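Local coordinates for protein cytochrome P450 268A2 Cyp268A2 (PDB 6BLD) that is a mycobacterial haem protein of the cytochrome P450 family that holds protoporphyrin IX with iron and (3E,5E)-6,10-dimethylundeca-3,5,9-trien-2-one in its pocket, at residues D12-F21 against E30-A38. Numbering follows the deposited sequence.
Sequences DTIDLSSRAF and ESSFSELRA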
loop_
_atom_site.group_PDB
_atom_site.type_symbol
_atom_site.label_atom_id
_atom_site.label_comp_id
_atom_site.label_asym_id
_atom_site.label_seq_id
_atom_site.Cartn_x
_atom_site.Cartn_y
_atom_site.Cartn_z
ATOM N N ASP A 12 10.778 14.168 20.689
ATOM C CA ASP A 12 11.699 13.058 20.864
ATOM C C ASP A 12 13.038 13.362 20.199
ATOM O O ASP A 12 13.137 14.164 19.266
ATOM C CB ASP A 12 11.107 11.771 20.289
ATOM C CG ASP A 12 11.788 10.527 20.824
ATOM O OD1 ASP A 12 11.370 10.031 21.892
ATOM O OD2 ASP A 12 12.742 10.044 20.179
ATOM N N THR A 13 14.083 12.703 20.702
ATOM C CA THR A 13 15.415 12.872 20.132
ATOM C C THR A 13 15.505 12.245 18.744
ATOM O O THR A 13 16.145 12.804 17.844
ATOM C CB THR A 13 16.459 12.266 21.074
ATOM O OG1 THR A 13 16.691 13.160 22.169
ATOM C CG2 THR A 13 17.772 12.007 20.350
ATOM N N ILE A 14 14.852 11.100 18.546
ATOM C CA ILE A 14 14.962 10.369 17.289
ATOM C C ILE A 14 14.244 11.133 16.184
ATOM O O ILE A 14 13.105 11.587 16.357
ATOM C CB ILE A 14 14.397 8.949 17.443
ATOM C CG1 ILE A 14 15.159 8.184 18.529
ATOM C CG2 ILE A 14 14.455 8.201 16.119
ATOM C CD1 ILE A 14 16.663 8.259 18.397
ATOM N N ASP A 15 14.907 11.272 15.040
ATOM C CA ASP A 15 14.353 11.984 13.898
ATOM C C ASP A 15 13.529 11.025 13.045
ATOM O O ASP A 15 14.066 10.055 12.498
ATOM C CB ASP A 15 15.472 12.619 13.072
ATOM C CG ASP A 15 14.988 13.155 11.739
ATOM O OD1 ASP A 15 13.817 13.585 11.648
ATOM O OD2 ASP A 15 15.785 13.149 10.778
ATOM N N LEU A 16 12.230 11.301 12.935
ATOM C CA LEU A 16 11.336 10.557 12.055
ATOM C C LEU A 16 10.617 11.459 11.060
ATOM O O LEU A 16 9.656 11.014 10.420
ATOM C CB LEU A 16 10.299 9.775 12.869
ATOM C CG LEU A 16 10.782 8.790 13.931
ATOM C CD1 LEU A 16 9.587 8.113 14.581
ATOM C CD2 LEU A 16 11.720 7.759 13.329
ATOM N N SER A 17 11.052 12.712 10.910
ATOM C CA SER A 17 10.311 13.697 10.135
ATOM C C SER A 17 11.084 14.306 8.975
ATOM O O SER A 17 10.452 14.858 8.068
ATOM C CB SER A 17 9.832 14.839 11.047
ATOM O OG SER A 17 9.409 14.345 12.305
ATOM N N SER A 18 12.412 14.232 8.973
ATOM C CA SER A 18 13.197 14.927 7.967
ATOM C C SER A 18 13.128 14.210 6.620
ATOM O O SER A 18 12.828 13.016 6.532
ATOM C CB SER A 18 14.654 15.055 8.413
ATOM O OG SER A 18 15.342 13.825 8.271
ATOM N N ARG A 19 13.413 14.969 5.559
ATOM C CA ARG A 19 13.469 14.390 4.221
ATOM C C ARG A 19 14.609 13.387 4.103
ATOM O O ARG A 19 14.468 12.352 3.440
ATOM C CB ARG A 19 13.627 15.500 3.181
ATOM C CG ARG A 19 12.323 16.126 2.717
ATOM C CD ARG A 19 11.256 15.073 2.484
ATOM N NE ARG A 19 9.937 15.666 2.291
ATOM C CZ ARG A 19 9.408 15.939 1.103
ATOM N NH1 ARG A 19 10.087 15.667 -0.003
ATOM N NH2 ARG A 19 8.199 16.480 1.019
ATOM N N ALA A 20 15.748 13.678 4.737
ATOM C CA ALA A 20 16.905 12.798 4.630
ATOM C C ALA A 20 16.646 11.454 5.300
ATOM O O ALA A 20 17.124 10.418 4.824
ATOM C CB ALA A 20 18.134 13.472 5.239
ATOM N N PHE A 21 15.896 11.451 6.405
ATOM C CA PHE A 21 15.565 10.192 7.065
ATOM C C PHE A 21 14.743 9.293 6.152
ATOM O O PHE A 21 14.958 8.075 6.104
ATOM C CB PHE A 21 14.813 10.461 8.369
ATOM C CG PHE A 21 14.392 9.214 9.095
ATOM C CD1 PHE A 21 15.292 8.522 9.888
ATOM C CD2 PHE A 21 13.094 8.735 8.986
ATOM C CE1 PHE A 21 14.908 7.375 10.558
ATOM C CE2 PHE A 21 12.705 7.587 9.654
ATOM C CZ PHE A 21 13.615 6.907 10.442
ATOM N N GLU A 30 15.508 1.411 10.475
ATOM C CA GLU A 30 15.211 0.388 11.474
ATOM C C GLU A 30 16.009 0.611 12.753
ATOM O O GLU A 30 15.514 0.342 13.854
ATOM C CB GLU A 30 15.478 -1.004 10.895
ATOM C CG GLU A 30 15.672 -2.110 11.929
ATOM C CD GLU A 30 14.431 -2.374 12.769
ATOM O OE1 GLU A 30 13.331 -1.924 12.387
ATOM O OE2 GLU A 30 14.559 -3.041 13.818
ATOM N N SER A 31 17.243 1.109 12.632
ATOM C CA SER A 31 18.024 1.424 13.825
ATOM C C SER A 31 17.356 2.514 14.653
ATOM O O SER A 31 17.485 2.528 15.882
ATOM C CB SER A 31 19.442 1.840 13.433
ATOM O OG SER A 31 19.427 2.723 12.325
ATOM N N SER A 32 16.639 3.433 14.001
ATOM C CA SER A 32 15.836 4.407 14.729
ATOM C C SER A 32 14.570 3.769 15.289
ATOM O O SER A 32 14.196 4.030 16.439
ATOM C CB SER A 32 15.483 5.584 13.819
ATOM O OG SER A 32 16.619 6.390 13.563
ATOM N N PHE A 33 13.902 2.931 14.490
ATOM C CA PHE A 33 12.720 2.226 14.973
ATOM C C PHE A 33 13.063 1.260 16.100
ATOM O O PHE A 33 12.241 1.034 16.996
ATOM C CB PHE A 33 12.052 1.471 13.821
ATOM C CG PHE A 33 11.415 2.365 12.795
ATOM C CD1 PHE A 33 10.638 3.444 13.182
ATOM C CD2 PHE A 33 11.589 2.121 11.442
ATOM C CE1 PHE A 33 10.049 4.266 12.240
ATOM C CE2 PHE A 33 11.002 2.940 10.494
ATOM C CZ PHE A 33 10.232 4.014 10.895
ATOM N N SER A 34 14.266 0.682 16.074
ATOM C CA SER A 34 14.647 -0.291 17.094
ATOM C C SER A 34 14.785 0.367 18.461
ATOM O O SER A 34 14.280 -0.154 19.464
ATOM C CB SER A 34 15.949 -0.986 16.696
ATOM O OG SER A 34 16.318 -1.960 17.657
ATOM N N GLU A 35 15.469 1.514 18.523
ATOM C CA GLU A 35 15.650 2.196 19.802
ATOM C C GLU A 35 14.318 2.677 20.360
ATOM O O GLU A 35 14.076 2.593 21.570
ATOM C CB GLU A 35 16.618 3.369 19.652
ATOM C CG GLU A 35 16.689 4.254 20.894
ATOM C CD GLU A 35 17.750 5.334 20.794
ATOM O OE1 GLU A 35 17.655 6.332 21.541
ATOM O OE2 GLU A 35 18.677 5.185 19.973
ATOM N N LEU A 36 13.441 3.189 19.495
ATOM C CA LEU A 36 12.120 3.610 19.944
ATOM C C LEU A 36 11.320 2.426 20.472
ATOM O O LEU A 36 10.769 2.481 21.576
ATOM C CB LEU A 36 11.375 4.304 18.804
ATOM C CG LEU A 36 11.928 5.666 18.382
ATOM C CD1 LEU A 36 11.153 6.211 17.196
ATOM C CD2 LEU A 36 11.892 6.645 19.546
ATOM N N ARG A 37 11.260 1.336 19.700
ATOM C CA ARG A 37 10.551 0.144 20.153
ATOM C C ARG A 37 11.048 -0.322 21.515
ATOM O O ARG A 37 10.265 -0.836 22.320
ATOM C CB ARG A 37 10.705 -0.988 19.133
ATOM C CG ARG A 37 9.774 -0.893 17.934
ATOM C CD ARG A 37 9.705 -2.210 17.168
ATOM N NE ARG A 37 11.020 -2.830 17.022
ATOM C CZ ARG A 37 11.827 -2.644 15.981
ATOM N NH1 ARG A 37 11.458 -1.854 14.982
ATOM N NH2 ARG A 37 13.006 -3.249 15.939
ATOM N N ALA A 38 12.336 -0.139 21.798
ATOM C CA ALA A 38 12.896 -0.642 23.046
ATOM C C ALA A 38 12.687 0.340 24.195
ATOM O O ALA A 38 12.288 -0.058 25.294
ATOM C CB ALA A 38 14.382 -0.956 22.866
HETATM O O HOH W 1 16.583 8.978 13.022
#
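Ile14 and Ser32 bring the two backbones to their nearest approach, 6.5 Å between CA atoms, where the loop 12-18 near the N-terminus of this cytochrome P450 passes along one side of the helix 26-39. The loop turns into the short helix 19-23, whose Phe21 turns its ring back to helix 26-39. No direct hydrogen bond joins the segments; apolar packing and one water do. Ile14 divides its contacts between two branches: CG2 rests on Ser32 CB at 3.6 Å, while the other arm packs CG1 against Leu36 CD2, the two side chains sliding past each other in opposite directions, and turns its terminal CD1 to the carboxylate of Glu35 at the more exposed margin. Leu36 and Leu16 meet tip to tip, CD1 to CD1 at 3.6 Å, while the other methyl of Leu16, CD2, reaches Phe33 CE1. The CA-CB bond of Phe33 points away from the loop, yet with CG beside its backbone N (chi1 -69°) the ring swings back toward Leu16; it also meets Phe335. Strand 42-45, an edge of the five-stranded mixed sheet, adjoins this packing: Leu16 touches His45 and Leu36 touches Ser43. Two Asx turns shape the loop. Asp12 OD2 accepts from Ile14 N at 2.9 Å and also lies against Leu36 CD2, while OD1 is engaged in a salt bridge with Arg40. Asp15 OD1 takes both Ser17 N and Ser18 N, and its OD2 accepts from Ser18 OG, fixing the hydroxyl that in turn N-caps the short helix by accepting from Phe21 N at 3.1 Å. Phe21 then presents its ring edge to Ser32, CE1 lying 3.6 Å from OG, and Asp15 O lies above one face of that ring, offset toward its rim. One water links the segments, donating to Asp15 O at 2.8 Å and hydrogen-bonded to Ser32 OG at 2.6 Å.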